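Local coordinates for protein beta-2-microglobulin (Ctenopharyngodon idella, PDB 5H5Z) that serves as the light chain of a bony fish MHC class I molecule, pairing with the heavy chain in the complex that presents peptides, at residues K20-F31 with Q62-P73. The protein carries 1 engineered substitution. Sequence-based numbering, arbitrary orientation. Where two conformers were deposited one is given.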
loop_
_atom_site.group_PDB
_atom_site.type_symbol
_atom_site.label_atom_id
_atom_site.label_comp_id
_atom_site.label_asym_id
_atom_site.label_seq_id
_atom_site.Cartn_x
_atom_site.Cartn_y
_atom_site.Cartn_z
ATOM N N LYS B 20 -1.880 -22.650 15.973
ATOM C CA LYS B 20 -2.941 -22.250 15.055
ATOM C C LYS B 20 -2.363 -21.752 13.735
ATOM O O LYS B 20 -1.447 -20.928 13.726
ATOM C CB LYS B 20 -3.808 -21.163 15.694
ATOM C CG LYS B 20 -5.073 -20.824 14.923
ATOM C CD LYS B 20 -5.919 -19.803 15.668
ATOM C CE LYS B 20 -7.215 -19.522 14.923
ATOM N NZ LYS B 20 -8.199 -18.794 15.774
ATOM N N GLU B 21 -2.903 -22.259 12.626
ATOM C CA GLU B 21 -2.509 -21.789 11.296
ATOM C C GLU B 21 -2.786 -20.298 11.177
ATOM O O GLU B 21 -3.855 -19.818 11.560
ATOM C CB GLU B 21 -3.235 -22.559 10.182
ATOM C CG GLU B 21 -2.830 -24.021 10.037
ATOM C CD GLU B 21 -1.433 -24.232 9.466
ATOM O OE1 GLU B 21 -0.783 -23.256 9.024
ATOM O OE2 GLU B 21 -0.983 -25.398 9.461
ATOM N N ASN B 22 -1.807 -19.573 10.649
ATOM C CA ASN B 22 -1.826 -18.119 10.636
ATOM C C ASN B 22 -1.015 -17.627 9.442
ATOM O O ASN B 22 -0.514 -18.434 8.649
ATOM C CB ASN B 22 -1.219 -17.600 11.949
ATOM C CG ASN B 22 -1.808 -16.271 12.402
ATOM O OD1 ASN B 22 -2.187 -15.424 11.591
ATOM N ND2 ASN B 22 -1.863 -16.076 13.718
ATOM N N THR B 23 -0.896 -16.310 9.307
ATOM C CA THR B 23 -0.070 -15.713 8.267
ATOM C C THR B 23 0.867 -14.692 8.903
ATOM O O THR B 23 0.431 -13.786 9.606
ATOM C CB THR B 23 -0.922 -15.064 7.154
ATOM O OG1 THR B 23 -1.801 -16.048 6.595
ATOM C CG2 THR B 23 -0.038 -14.513 6.040
ATOM N N LEU B 24 2.161 -14.873 8.663
ATOM C CA LEU B 24 3.172 -13.943 9.120
ATOM C C LEU B 24 3.351 -12.857 8.071
ATOM O O LEU B 24 3.580 -13.153 6.899
ATOM C CB LEU B 24 4.483 -14.686 9.355
ATOM C CG LEU B 24 5.693 -13.875 9.820
ATOM C CD1 LEU B 24 5.504 -13.289 11.216
ATOM C CD2 LEU B 24 6.933 -14.756 9.750
ATOM N N ILE B 25 3.257 -11.604 8.502
ATOM C CA ILE B 25 3.275 -10.465 7.591
ATOM C C ILE B 25 4.360 -9.470 7.977
ATOM O O ILE B 25 4.495 -9.094 9.154
ATOM C CB ILE B 25 1.903 -9.746 7.564
ATOM C CG1 ILE B 25 0.787 -10.725 7.161
ATOM C CG2 ILE B 25 1.953 -8.527 6.650
ATOM C CD1 ILE B 25 -0.617 -10.234 7.453
ATOM N N CYS B 26 5.138 -9.050 6.981
ATOM C CA CYS B 26 6.096 -7.977 7.171
ATOM C C CYS B 26 5.771 -6.847 6.200
ATOM O O CYS B 26 5.917 -7.001 4.989
ATOM C CB CYS B 26 7.522 -8.497 6.988
ATOM S SG CYS B 26 8.823 -7.277 7.242
ATOM N N TYR B 27 5.300 -5.729 6.749
ATOM C CA TYR B 27 4.953 -4.544 5.971
ATOM C C TYR B 27 6.106 -3.556 6.007
ATOM O O TYR B 27 6.477 -3.047 7.074
ATOM C CB TYR B 27 3.686 -3.895 6.527
ATOM C CG TYR B 27 3.183 -2.695 5.746
ATOM C CD1 TYR B 27 2.999 -2.757 4.358
ATOM C CD2 TYR B 27 2.846 -1.514 6.399
ATOM C CE1 TYR B 27 2.527 -1.660 3.653
ATOM C CE2 TYR B 27 2.366 -0.417 5.707
ATOM C CZ TYR B 27 2.211 -0.492 4.336
ATOM O OH TYR B 27 1.737 0.602 3.654
ATOM N N VAL B 28 6.672 -3.303 4.832
ATOM C CA VAL B 28 7.850 -2.450 4.697
ATOM C C VAL B 28 7.440 -1.215 3.898
ATOM O O VAL B 28 7.052 -1.327 2.736
ATOM C CB VAL B 28 9.007 -3.217 4.021
ATOM C CG1 VAL B 28 10.247 -2.341 3.894
ATOM C CG2 VAL B 28 9.332 -4.486 4.803
ATOM N N SER B 29 7.502 -0.043 4.524
ATOM C CA SER B 29 6.906 1.153 3.932
ATOM C C SER B 29 7.788 2.382 4.076
ATOM O O SER B 29 8.819 2.335 4.744
ATOM C CB SER B 29 5.542 1.422 4.570
ATOM O OG SER B 29 5.690 1.697 5.959
ATOM N N ASN B 30 7.375 3.478 3.440
ATOM C CA ASN B 30 8.034 4.777 3.588
ATOM C C ASN B 30 9.500 4.792 3.141
ATOM O O ASN B 30 10.320 5.507 3.721
ATOM C CB ASN B 30 7.923 5.279 5.043
ATOM C CG ASN B 30 6.489 5.550 5.472
ATOM O OD1 ASN B 30 5.582 5.667 4.643
ATOM N ND2 ASN B 30 6.281 5.660 6.780
ATOM N N PHE B 31 9.835 4.015 2.112
ATOM C CA PHE B 31 11.238 3.902 1.706
ATOM C C PHE B 31 11.540 4.356 0.280
ATOM O O PHE B 31 10.702 4.251 -0.607
ATOM C CB PHE B 31 11.792 2.492 1.975
ATOM C CG PHE B 31 11.232 1.420 1.077
ATOM C CD1 PHE B 31 11.852 1.111 -0.134
ATOM C CD2 PHE B 31 10.108 0.692 1.457
ATOM C CE1 PHE B 31 11.346 0.114 -0.958
ATOM C CE2 PHE B 31 9.598 -0.304 0.639
ATOM C CZ PHE B 31 10.215 -0.592 -0.572
ATOM N N GLN B 62 6.892 7.620 -1.621
ATOM C CA GLN B 62 7.641 6.573 -0.928
ATOM C C GLN B 62 7.022 5.201 -1.194
ATOM O O GLN B 62 5.798 5.066 -1.292
ATOM C CB GLN B 62 7.728 6.869 0.573
ATOM C CG GLN B 62 8.395 8.205 0.887
ATOM C CD GLN B 62 8.498 8.506 2.375
ATOM O OE1 GLN B 62 9.362 9.273 2.799
ATOM N NE2 GLN B 62 7.614 7.917 3.169
ATOM N N PHE B 63 7.885 4.197 -1.317
ATOM C CA PHE B 63 7.484 2.849 -1.715
ATOM C C PHE B 63 7.017 2.006 -0.529
ATOM O O PHE B 63 7.401 2.252 0.613
ATOM C CB PHE B 63 8.657 2.147 -2.407
ATOM C CG PHE B 63 9.079 2.796 -3.690
ATOM C CD1 PHE B 63 8.405 2.514 -4.869
ATOM C CD2 PHE B 63 10.155 3.686 -3.726
ATOM C CE1 PHE B 63 8.790 3.107 -6.066
ATOM C CE2 PHE B 63 10.542 4.286 -4.918
ATOM C CZ PHE B 63 9.858 3.993 -6.090
ATOM N N HIS B 64 6.185 1.008 -0.810
ATOM C CA HIS B 64 5.780 0.044 0.207
ATOM C C HIS B 64 5.690 -1.351 -0.398
ATOM O O HIS B 64 5.340 -1.512 -1.576
ATOM C CB HIS B 64 4.468 0.452 0.892
ATOM C CG HIS B 64 3.282 0.481 -0.027
ATOM N ND1 HIS B 64 2.341 -0.525 -0.060
ATOM C CD2 HIS B 64 2.884 1.399 -0.939
ATOM C CE1 HIS B 64 1.415 -0.229 -0.955
ATOM N NE2 HIS B 64 1.721 0.934 -1.503
ATOM N N LEU B 65 6.052 -2.347 0.403
ATOM C CA LEU B 65 5.947 -3.746 0.014
ATOM C C LEU B 65 5.450 -4.571 1.182
ATOM O O LEU B 65 5.698 -4.239 2.341
ATOM C CB LEU B 65 7.305 -4.296 -0.428
ATOM C CG LEU B 65 7.931 -3.771 -1.717
ATOM C CD1 LEU B 65 9.399 -4.147 -1.762
ATOM C CD2 LEU B 65 7.204 -4.300 -2.955
ATOM N N THR B 66 4.751 -5.652 0.870
ATOM C CA THR B 66 4.322 -6.602 1.883
ATOM C C THR B 66 4.880 -7.982 1.550
ATOM O O THR B 66 4.694 -8.484 0.443
ATOM C CB THR B 66 2.785 -6.650 2.001
ATOM O OG1 THR B 66 2.286 -5.334 2.272
ATOM C CG2 THR B 66 2.354 -7.584 3.126
ATOM N N LYS B 67 5.594 -8.574 2.504
ATOM C CA LYS B 67 5.992 -9.970 2.396
ATOM C C LYS B 67 5.205 -10.777 3.411
ATOM O O LYS B 67 5.031 -10.341 4.546
ATOM C CB LYS B 67 7.487 -10.145 2.621
ATOM C CG LYS B 67 7.997 -11.496 2.156
ATOM C CD LYS B 67 9.320 -11.324 1.444
ATOM C CE LYS B 67 9.627 -12.484 0.524
ATOM N NZ LYS B 67 10.935 -12.262 -0.151
ATOM N N SER B 68 4.718 -11.941 2.992
ATOM C CA SER B 68 3.905 -12.787 3.861
ATOM C C SER B 68 4.121 -14.260 3.545
ATOM O O SER B 68 4.554 -14.609 2.447
ATOM C CB SER B 68 2.418 -12.424 3.738
ATOM O OG SER B 68 1.935 -12.619 2.414
ATOM N N VAL B 69 3.843 -15.116 4.526
ATOM C CA VAL B 69 3.892 -16.563 4.347
ATOM C C VAL B 69 3.034 -17.227 5.420
ATOM O O VAL B 69 2.838 -16.663 6.504
ATOM C CB VAL B 69 5.345 -17.112 4.384
ATOM C CG1 VAL B 69 5.939 -17.038 5.787
ATOM C CG2 VAL B 69 5.405 -18.535 3.844
ATOM N N SER B 70 2.503 -18.406 5.103
ATOM C CA SER B 70 1.772 -19.208 6.092
ATOM C C SER B 70 2.722 -19.638 7.204
ATOM O O SER B 70 3.873 -19.984 6.938
ATOM C CB SER B 70 1.153 -20.441 5.427
ATOM O OG SER B 70 0.661 -21.350 6.397
ATOM N N PHE B 71 2.244 -19.602 8.446
ATOM C CA PHE B 71 3.025 -20.102 9.578
ATOM C C PHE B 71 2.124 -20.569 10.712
ATOM O O PHE B 71 0.958 -20.171 10.800
ATOM C CB PHE B 71 4.110 -19.096 10.042
ATOM C CG PHE B 71 3.636 -18.037 11.014
ATOM C CD1 PHE B 71 2.440 -17.345 10.823
ATOM C CD2 PHE B 71 4.419 -17.712 12.122
ATOM C CE1 PHE B 71 2.033 -16.367 11.724
ATOM C CE2 PHE B 71 4.021 -16.730 13.023
ATOM C CZ PHE B 71 2.824 -16.059 12.825
ATOM N N LYS B 72 2.668 -21.446 11.545
ATOM C CA LYS B 72 1.974 -21.941 12.715
ATOM C C LYS B 72 2.912 -21.742 13.906
ATOM O O LYS B 72 3.754 -22.597 14.182
ATOM C CB LYS B 72 1.603 -23.415 12.523
ATOM C CG LYS B 72 0.615 -23.953 13.550
ATOM C CD LYS B 72 -0.036 -25.252 13.095
ATOM C CE LYS B 72 0.840 -26.457 13.392
ATOM N NZ LYS B 72 0.079 -27.736 13.272
ATOM N N PRO B 73 2.784 -20.591 14.603
ATOM C CA PRO B 73 3.724 -20.288 15.688
ATOM C C PRO B 73 3.625 -21.266 16.862
ATOM O O PRO B 73 2.525 -21.618 17.295
ATOM C CB PRO B 73 3.324 -18.874 16.123
ATOM C CG PRO B 73 1.900 -18.729 15.702
ATOM C CD PRO B 73 1.778 -19.522 14.433
HETATM O O HOH W 1 -1.458 -20.865 7.704
#
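Strands 22-31, broken by a bulge, and 63-71 are the central antiparallel pair of one sheet of the C1-set immunoglobulin sandwich, held by paired backbone bonds at N22/F71, L24/V69, C26/K67 and V28/L65. The C26 N to K67 O bond, 2.8 Å long, is almost straight at 175°. Beyond V28 a G1 beta bulge sets N30 and F31 both against F63: F63 N bonds F31 O at 2.9 Å, while the return bond from F31 N is weak.

F31 places CG between its own backbone N and carbonyl carbon (chi1 70°), which brings the ring back over the partner strand. F63 CB lies over one face, 3.8 Å from the centroid, in a CH-pi contact, and L65 CD1 meets the edge at CZ, 3.8 Å away. With an alanine here, F63 CB and L65 CD1 would probably lose their aromatic partner, and a gap would be likely to open beside the bulge. At the other end the F71 ring is sandwiched, L24 CB over one face at 3.7 Å from the centroid and P73 CD over the opposite one. Nearby, a water donates to both E21 OE1 and N22 O.

C26, disulfide-bonded to C81, ties this layer to the other sheet, against whose strand 36-42 V28 and V69 pack; strands 7-12 and 51-57 flank the pair, and T23, I25 and S68 pack against the MHC class I heavy chain.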